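PDB 1J5X: glucosamine-6-phosphate deaminase, which belongs to the SIS-domain family and folds into two alpha/beta lobes, each built on a parallel sheet. Local coordinates for residues Tyr72-Glu75 with Arg76-Ile80; Asn120-Leu123 with Lys124-His128. All coordinates share one frame; numbering follows the deposited sequence.

Contact 1: residues Tyr72-Glu75 with Arg76-Ile80; sequences YYFE and RVLKI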
ATOM      1  N   TYR A  72      -8.248  -2.392  -7.319  1.00 16.49           N
ATOM      2  CA  TYR A  72      -9.295  -1.341  -7.471  1.00 16.22           C
ATOM      3  C   TYR A  72      -8.949  -0.477  -8.690  1.00 17.62           C
ATOM      4  O   TYR A  72      -9.805  -0.156  -9.529  1.00 18.93           O
ATOM      5  CB  TYR A  72      -9.357  -0.356  -6.297  1.00 18.91           C
ATOM      6  CG  TYR A  72     -10.031  -0.822  -5.029  1.00 20.78           C
ATOM      7  CD1 TYR A  72     -11.409  -0.837  -4.920  1.00 23.52           C
ATOM      8  CD2 TYR A  72      -9.284  -1.208  -3.937  1.00 20.40           C
ATOM      9  CE1 TYR A  72     -12.038  -1.237  -3.742  1.00 25.52           C
ATOM     10  CE2 TYR A  72      -9.871  -1.594  -2.777  1.00 18.78           C
ATOM     11  CZ  TYR A  72     -11.254  -1.610  -2.671  1.00 25.87           C
ATOM     12  OH  TYR A  72     -11.850  -1.983  -1.489  1.00 27.33           O
ATOM     13  N   TYR A  73      -7.691  -0.036  -8.770  1.00 17.27           N
ATOM     14  CA  TYR A  73      -7.293   0.840  -9.871  1.00 18.39           C
ATOM     15  C   TYR A  73      -7.427   0.202 -11.250  1.00 18.43           C
ATOM     16  O   TYR A  73      -7.848   0.857 -12.232  1.00 17.31           O
ATOM     17  CB  TYR A  73      -5.870   1.336  -9.645  1.00 18.40           C
ATOM     18  CG  TYR A  73      -5.523   2.577 -10.450  1.00 16.89           C
ATOM     19  CD1 TYR A  73      -6.100   3.811 -10.151  1.00 19.05           C
ATOM     20  CD2 TYR A  73      -4.656   2.506 -11.528  1.00 15.52           C
ATOM     21  CE1 TYR A  73      -5.823   4.951 -10.916  1.00 17.60           C
ATOM     22  CE2 TYR A  73      -4.360   3.636 -12.292  1.00 17.37           C
ATOM     23  CZ  TYR A  73      -4.950   4.860 -11.997  1.00 17.64           C
ATOM     24  OH  TYR A  73      -4.734   5.967 -12.793  1.00 18.98           O
ATOM     25  N   PHE A  74      -7.016  -1.050 -11.368  1.00 17.60           N
ATOM     26  CA  PHE A  74      -7.172  -1.749 -12.656  1.00 19.23           C
ATOM     27  C   PHE A  74      -8.620  -1.846 -13.113  1.00 20.37           C
ATOM     28  O   PHE A  74      -8.939  -1.615 -14.295  1.00 21.09           O
ATOM     29  CB  PHE A  74      -6.619  -3.174 -12.596  1.00 20.05           C
ATOM     30  CG  PHE A  74      -5.249  -3.268 -13.154  1.00 18.69           C
ATOM     31  CD1 PHE A  74      -4.203  -2.589 -12.543  1.00 21.74           C
ATOM     32  CD2 PHE A  74      -4.987  -4.070 -14.276  1.00 24.55           C
ATOM     33  CE1 PHE A  74      -2.916  -2.703 -13.029  1.00 22.47           C
ATOM     34  CE2 PHE A  74      -3.694  -4.193 -14.781  1.00 21.40           C
ATOM     35  CZ  PHE A  74      -2.661  -3.517 -14.167  1.00 24.30           C
ATOM     36  N   GLU A  75      -9.497  -2.196 -12.193  1.00 19.49           N
ATOM     37  CA  GLU A  75     -10.907  -2.275 -12.535  1.00 21.69           C
ATOM     38  C   GLU A  75     -11.385  -0.867 -12.922  1.00 20.54           C
ATOM     39  O   GLU A  75     -12.162  -0.711 -13.872  1.00 24.17           O
ATOM     40  CB  GLU A  75     -11.746  -2.736 -11.344  1.00 25.06           C
ATOM     41  CG  GLU A  75     -13.214  -2.799 -11.685  1.00 30.67           C
ATOM     42  CD  GLU A  75     -14.132  -3.385 -10.572  1.00 36.71           C
ATOM     43  OE1 GLU A  75     -13.877  -3.182  -9.369  1.00 35.30           O
ATOM     44  OE2 GLU A  75     -15.139  -4.031 -10.933  1.00 40.44           O
ATOM     45  N   ARG A  76     -10.925   0.131 -12.202  1.00 17.91           N
ATOM     46  CA  ARG A  76     -11.345   1.527 -12.459  1.00 19.46           C
ATOM     47  C   ARG A  76     -10.897   2.031 -13.839  1.00 20.16           C
ATOM     48  O   ARG A  76     -11.689   2.610 -14.618  1.00 18.84           O
ATOM     49  CB  ARG A  76     -10.760   2.459 -11.377  1.00 19.46           C
ATOM     50  CG  ARG A  76     -11.204   3.939 -11.507  1.00 19.88           C
ATOM     51  CD  ARG A  76     -10.620   4.863 -10.454  1.00 16.83           C
ATOM     52  NE  ARG A  76     -10.902   4.433  -9.070  1.00 19.30           N
ATOM     53  CZ  ARG A  76     -12.074   4.560  -8.455  1.00 22.09           C
ATOM     54  NH1 ARG A  76     -13.120   5.113  -9.097  1.00 22.23           N
ATOM     55  NH2 ARG A  76     -12.231   4.129  -7.190  1.00 19.99           N
ATOM     56  N   VAL A  77      -9.635   1.840 -14.160  1.00 17.26           N
ATOM     57  CA  VAL A  77      -9.168   2.373 -15.435  1.00 21.15           C
ATOM     58  C   VAL A  77      -9.267   1.459 -16.621  1.00 21.19           C
ATOM     59  O   VAL A  77      -9.378   1.956 -17.764  1.00 21.98           O
ATOM     60  CB  VAL A  77      -7.720   2.954 -15.350  1.00 21.11           C
ATOM     61  CG1 VAL A  77      -7.610   3.937 -14.170  1.00 19.78           C
ATOM     62  CG2 VAL A  77      -6.703   1.841 -15.234  1.00 25.69           C
ATOM     63  N   LEU A  78      -9.262   0.146 -16.422  1.00 19.34           N
ATOM     64  CA  LEU A  78      -9.378  -0.762 -17.578  1.00 21.55           C
ATOM     65  C   LEU A  78     -10.769  -1.367 -17.741  1.00 23.11           C
ATOM     66  O   LEU A  78     -11.029  -2.018 -18.733  1.00 22.21           O
ATOM     67  CB  LEU A  78      -8.367  -1.932 -17.474  1.00 19.26           C
ATOM     68  CG  LEU A  78      -6.937  -1.460 -17.676  1.00 20.30           C
ATOM     69  CD1 LEU A  78      -5.981  -2.592 -17.228  1.00 23.08           C
ATOM     70  CD2 LEU A  78      -6.715  -1.159 -19.197  1.00 22.98           C
ATOM     71  N   LYS A  79     -11.639  -1.146 -16.762  1.00 23.09           N
ATOM     72  CA  LYS A  79     -12.993  -1.674 -16.779  1.00 24.63           C
ATOM     73  C   LYS A  79     -13.040  -3.171 -16.946  1.00 26.07           C
ATOM     74  O   LYS A  79     -13.818  -3.667 -17.721  1.00 25.37           O
ATOM     75  CB  LYS A  79     -13.815  -1.050 -17.943  1.00 26.90           C
ATOM     76  CG  LYS A  79     -13.708   0.402 -18.050  1.00 32.26           C
ATOM     77  CD  LYS A  79     -13.955   1.069 -16.752  1.00 35.75           C
ATOM     78  CE  LYS A  79     -13.704   2.563 -16.906  1.00 38.28           C
ATOM     79  NZ  LYS A  79     -15.012   3.289 -16.834  1.00 42.03           N
ATOM     80  N   ILE A  80     -12.229  -3.905 -16.202  1.00 24.00           N
ATOM     81  CA  ILE A  80     -12.211  -5.365 -16.300  1.00 27.81           C
ATOM     82  C   ILE A  80     -12.489  -5.871 -14.898  1.00 26.22           C
ATOM     83  O   ILE A  80     -12.291  -5.145 -13.940  1.00 28.75           O
ATOM     84  CB  ILE A  80     -10.812  -5.837 -16.754  1.00 29.36           C
ATOM     85  CG1 ILE A  80      -9.758  -5.321 -15.775  1.00 31.89           C
ATOM     86  CG2 ILE A  80     -10.483  -5.249 -18.115  1.00 33.39           C
ATOM     87  CD1 ILE A  80      -8.348  -5.649 -16.188  1.00 38.48           C
TER

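Contact 2: residues Asn120-Leu123 with Lys124-His128; sequences NDVL and KKRNH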
ATOM      1  N   ASN A 120       1.110 -19.791  -7.251  1.00 18.15           N
ATOM      2  CA  ASN A 120       1.556 -19.751  -8.619  1.00 20.55           C
ATOM      3  C   ASN A 120       1.358 -21.121  -9.264  1.00 22.47           C
ATOM      4  O   ASN A 120       0.879 -21.247 -10.389  1.00 20.99           O
ATOM      5  CB  ASN A 120       3.068 -19.348  -8.631  1.00 20.70           C
ATOM      6  CG  ASN A 120       3.631 -19.275 -10.032  1.00 23.38           C
ATOM      7  OD1 ASN A 120       3.114 -18.524 -10.888  1.00 23.03           O
ATOM      8  ND2 ASN A 120       4.741 -20.042 -10.277  1.00 23.13           N
ATOM      9  N   ASP A 121       1.731 -22.172  -8.554  1.00 24.20           N
ATOM     10  CA  ASP A 121       1.552 -23.506  -9.103  1.00 25.68           C
ATOM     11  C   ASP A 121       0.056 -23.877  -9.339  1.00 25.55           C
ATOM     12  O   ASP A 121      -0.345 -24.376 -10.388  1.00 24.76           O
ATOM     13  CB  ASP A 121       2.213 -24.504  -8.174  1.00 31.69           C
ATOM     14  CG  ASP A 121       2.600 -25.765  -8.900  1.00 39.71           C
ATOM     15  OD1 ASP A 121       3.441 -25.672  -9.851  1.00 44.19           O
ATOM     16  OD2 ASP A 121       2.039 -26.827  -8.541  1.00 43.49           O
ATOM     17  N   VAL A 122      -0.762 -23.612  -8.347  1.00 23.41           N
ATOM     18  CA  VAL A 122      -2.193 -23.862  -8.455  1.00 23.37           C
ATOM     19  C   VAL A 122      -2.770 -23.062  -9.653  1.00 21.70           C
ATOM     20  O   VAL A 122      -3.544 -23.593 -10.463  1.00 23.53           O
ATOM     21  CB  VAL A 122      -2.906 -23.382  -7.133  1.00 21.74           C
ATOM     22  CG1 VAL A 122      -4.424 -23.171  -7.382  1.00 22.69           C
ATOM     23  CG2 VAL A 122      -2.705 -24.409  -6.020  1.00 22.97           C
ATOM     24  N   LEU A 123      -2.403 -21.791  -9.780  1.00 21.69           N
ATOM     25  CA  LEU A 123      -2.998 -20.978 -10.855  1.00 22.85           C
ATOM     26  C   LEU A 123      -2.544 -21.459 -12.214  1.00 25.69           C
ATOM     27  O   LEU A 123      -3.341 -21.500 -13.168  1.00 23.36           O
ATOM     28  CB  LEU A 123      -2.653 -19.488 -10.692  1.00 21.10           C
ATOM     29  CG  LEU A 123      -3.409 -18.904  -9.501  1.00 21.92           C
ATOM     30  CD1 LEU A 123      -2.738 -17.604  -8.986  1.00 21.10           C
ATOM     31  CD2 LEU A 123      -4.875 -18.615  -9.961  1.00 22.48           C
ATOM     32  N   LYS A 124      -1.281 -21.853 -12.296  1.00 24.77           N
ATOM     33  CA  LYS A 124      -0.760 -22.322 -13.579  1.00 27.89           C
ATOM     34  C   LYS A 124      -1.439 -23.614 -13.980  1.00 29.90           C
ATOM     35  O   LYS A 124      -1.715 -23.826 -15.146  1.00 33.22           O
ATOM     36  CB  LYS A 124       0.765 -22.520 -13.507  1.00 25.34           C
ATOM     37  CG  LYS A 124       1.570 -21.206 -13.684  1.00 29.14           C
ATOM     38  CD  LYS A 124       3.048 -21.350 -13.298  1.00 31.65           C
ATOM     39  CE  LYS A 124       3.861 -22.044 -14.357  1.00 37.10           C
ATOM     40  NZ  LYS A 124       5.258 -22.363 -13.835  1.00 40.56           N
ATOM     41  N   LYS A 125      -1.714 -24.475 -13.014  1.00 32.46           N
ATOM     42  CA  LYS A 125      -2.391 -25.727 -13.295  1.00 35.45           C
ATOM     43  C   LYS A 125      -3.861 -25.509 -13.614  1.00 37.12           C
ATOM     44  O   LYS A 125      -4.510 -26.415 -14.136  1.00 39.47           O
ATOM     45  CB  LYS A 125      -2.249 -26.700 -12.135  1.00 37.19           C
ATOM     46  CG  LYS A 125      -0.825 -27.215 -11.954  1.00 41.80           C
ATOM     47  CD  LYS A 125      -0.724 -28.063 -10.708  1.00 45.55           C
ATOM     48  CE  LYS A 125       0.704 -28.594 -10.443  1.00 46.07           C
ATOM     49  NZ  LYS A 125       0.663 -29.362  -9.148  1.00 48.12           N
ATOM     50  N   ARG A 126      -4.381 -24.322 -13.319  1.00 36.01           N
ATOM     51  CA  ARG A 126      -5.766 -23.973 -13.634  1.00 36.59           C
ATOM     52  C   ARG A 126      -5.873 -23.053 -14.861  1.00 36.45           C
ATOM     53  O   ARG A 126      -6.792 -22.269 -14.974  1.00 35.08           O
ATOM     54  CB  ARG A 126      -6.457 -23.282 -12.448  1.00 37.51           C
ATOM     55  CG  ARG A 126      -6.747 -24.195 -11.267  1.00 42.16           C
ATOM     56  CD  ARG A 126      -7.829 -23.549 -10.387  1.00 47.71           C
ATOM     57  NE  ARG A 126      -7.916 -24.130  -9.042  1.00 52.69           N
ATOM     58  CZ  ARG A 126      -8.852 -23.828  -8.133  1.00 53.05           C
ATOM     59  NH1 ARG A 126      -9.811 -22.944  -8.406  1.00 52.78           N
ATOM     60  NH2 ARG A 126      -8.835 -24.415  -6.943  1.00 52.21           N
ATOM     61  N   ASN A 127      -4.916 -23.120 -15.765  1.00 36.74           N
ATOM     62  CA  ASN A 127      -4.991 -22.298 -16.972  1.00 37.66           C
ATOM     63  C   ASN A 127      -4.953 -20.795 -16.759  1.00 34.57           C
ATOM     64  O   ASN A 127      -5.552 -20.028 -17.522  1.00 37.31           O
ATOM     65  CB  ASN A 127      -6.253 -22.671 -17.801  1.00 42.50           C
ATOM     66  CG  ASN A 127      -6.275 -22.004 -19.210  1.00 47.65           C
ATOM     67  OD1 ASN A 127      -7.463 -21.533 -19.646  1.00 47.31           O
ATOM     68  ND2 ASN A 127      -5.238 -21.940 -19.897  1.00 51.26           N
ATOM     69  N   HIS A 128      -4.286 -20.345 -15.712  1.00 30.18           N
ATOM     70  CA  HIS A 128      -4.123 -18.904 -15.540  1.00 28.16           C
ATOM     71  C   HIS A 128      -2.642 -18.602 -15.822  1.00 28.81           C
ATOM     72  O   HIS A 128      -1.777 -19.330 -15.342  1.00 31.02           O
ATOM     73  CB  HIS A 128      -4.463 -18.494 -14.102  1.00 29.46           C
ATOM     74  CG  HIS A 128      -5.929 -18.381 -13.852  1.00 32.24           C
ATOM     75  ND1 HIS A 128      -6.905 -19.320 -13.825  1.00 36.02           N
ATOM     76  CD2 HIS A 128      -6.553 -17.173 -13.671  1.00 31.52           C
ATOM     77  CE1 HIS A 128      -8.096 -18.659 -13.635  1.00 36.84           C
ATOM     78  NE2 HIS A 128      -7.858 -17.365 -13.545  1.00 34.30           N
TER
HETATM   79  O   HOH W   1       5.126 -23.626 -10.648  1.00 55.36           O

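Contact 1: residues Tyr72-Glu75 with Arg76-Ile80
One face of the Tyr-73 ring carries CG1 of Val-77, which sits 3.8 Å from the ring centroid in a CH-pi contact. The methyl is displaced toward the hydroxyl end, and its nearest ring atom is CZ of Tyr-73, 3.6 Å from Val-77 CG1. With CG anti to the backbone N (chi1 -161°), the tyrosine lies across the valine one turn on, and its OH is hydrogen-bonded to Asp-176 of helix 162-179. Around the Phe-74 ring, CD1 of Ile-80 lies at the edge, near the ring plane. CD1 of Leu-78 comes in obliquely, 3.4 Å from Phe-74 CD2, and the phenylalanine and leucine side chains run side by side. Ile-80 apart, these residues lie in the last turns of helix 62-78, the crossover helix of the beta-alpha-beta unit that leads from strand 54-59 to strand 81-86. Helical bonds continue through Leu-78 N to Phe-74 O at 2.8 Å, then falter: Lys-79, with positive phi, gives only a weak bond from its N to Glu-75 O (3.0 Å). The chain then turns back, so that Ile-80 O comes 3.4 Å from Glu-75 CG. Arg-76 makes a salt bridge through NE with Glu-222 and a cation-pi contact with Trp-305.

Contact 2: residues Asn120-Leu123 with Lys124-His128
Leu-123 O receives two backbone N-H groups from opposite faces of its carbonyl plane: His-128 N at 2.9 Å and Arg-126 N at 3.0 Å. The histidine bond is the straighter, 152° at the hydrogen, while Arg-126 N stands well above the plane. Together with a weak bond from Asn-127 N to Lys-124 O, the His-128 bond makes a Schellman motif, with Asn-127 at positive phi as the C-prime residue. It ends helix 114-125 and turns the chain into strand 128-134 of the beta-alpha-beta unit. Leu-123 CD2 lies over one face of the His-128 imidazole, displaced toward the rim and 4.0 Å from His-128 CG. His-128 ND1 donates to Arg-126 O (3.2 Å) from above that carbonyl's plane, helping fix the ring's rotation. The extended chain of Lys-125 crosses Asp-121 and forms a 2.9 Å salt bridge from NZ to Asp-121 OD2, though CE lies equally close and the detail is doubtful. Asp-121 OD1 takes a water 2.8 Å away that also meets Lys-124 NZ weakly; that ammonium is hydrogen-bonded to Glu-144 O. Asp-121 thus faces two positive groups, one directly and one through water, which would probably favour its ionised form.

Contacts 1 and 2 each cover the C-terminal end of a helix that connects strands of the same five-stranded parallel sheet, their centres about 23 Å apart and their nearest atoms about 12 Å. Both mix buried and exposed residues, but contact 2 lies farther from the chain centre, about 26 Å against 17 Å. In 72-80 the buried residues are aromatic, Tyr-73 and Phe-74, and helix 162-179 packs against this end. In 120-128 the buried residues are Asn-120, Leu-123 and His-128, the leucine resting on strands 102-107 and 128-134. Charge pairing differs too: Arg-76 finds its carboxylate on helix 222-238, in the other lobe, whereas Asp-121 and Lys-125 pair within one helix.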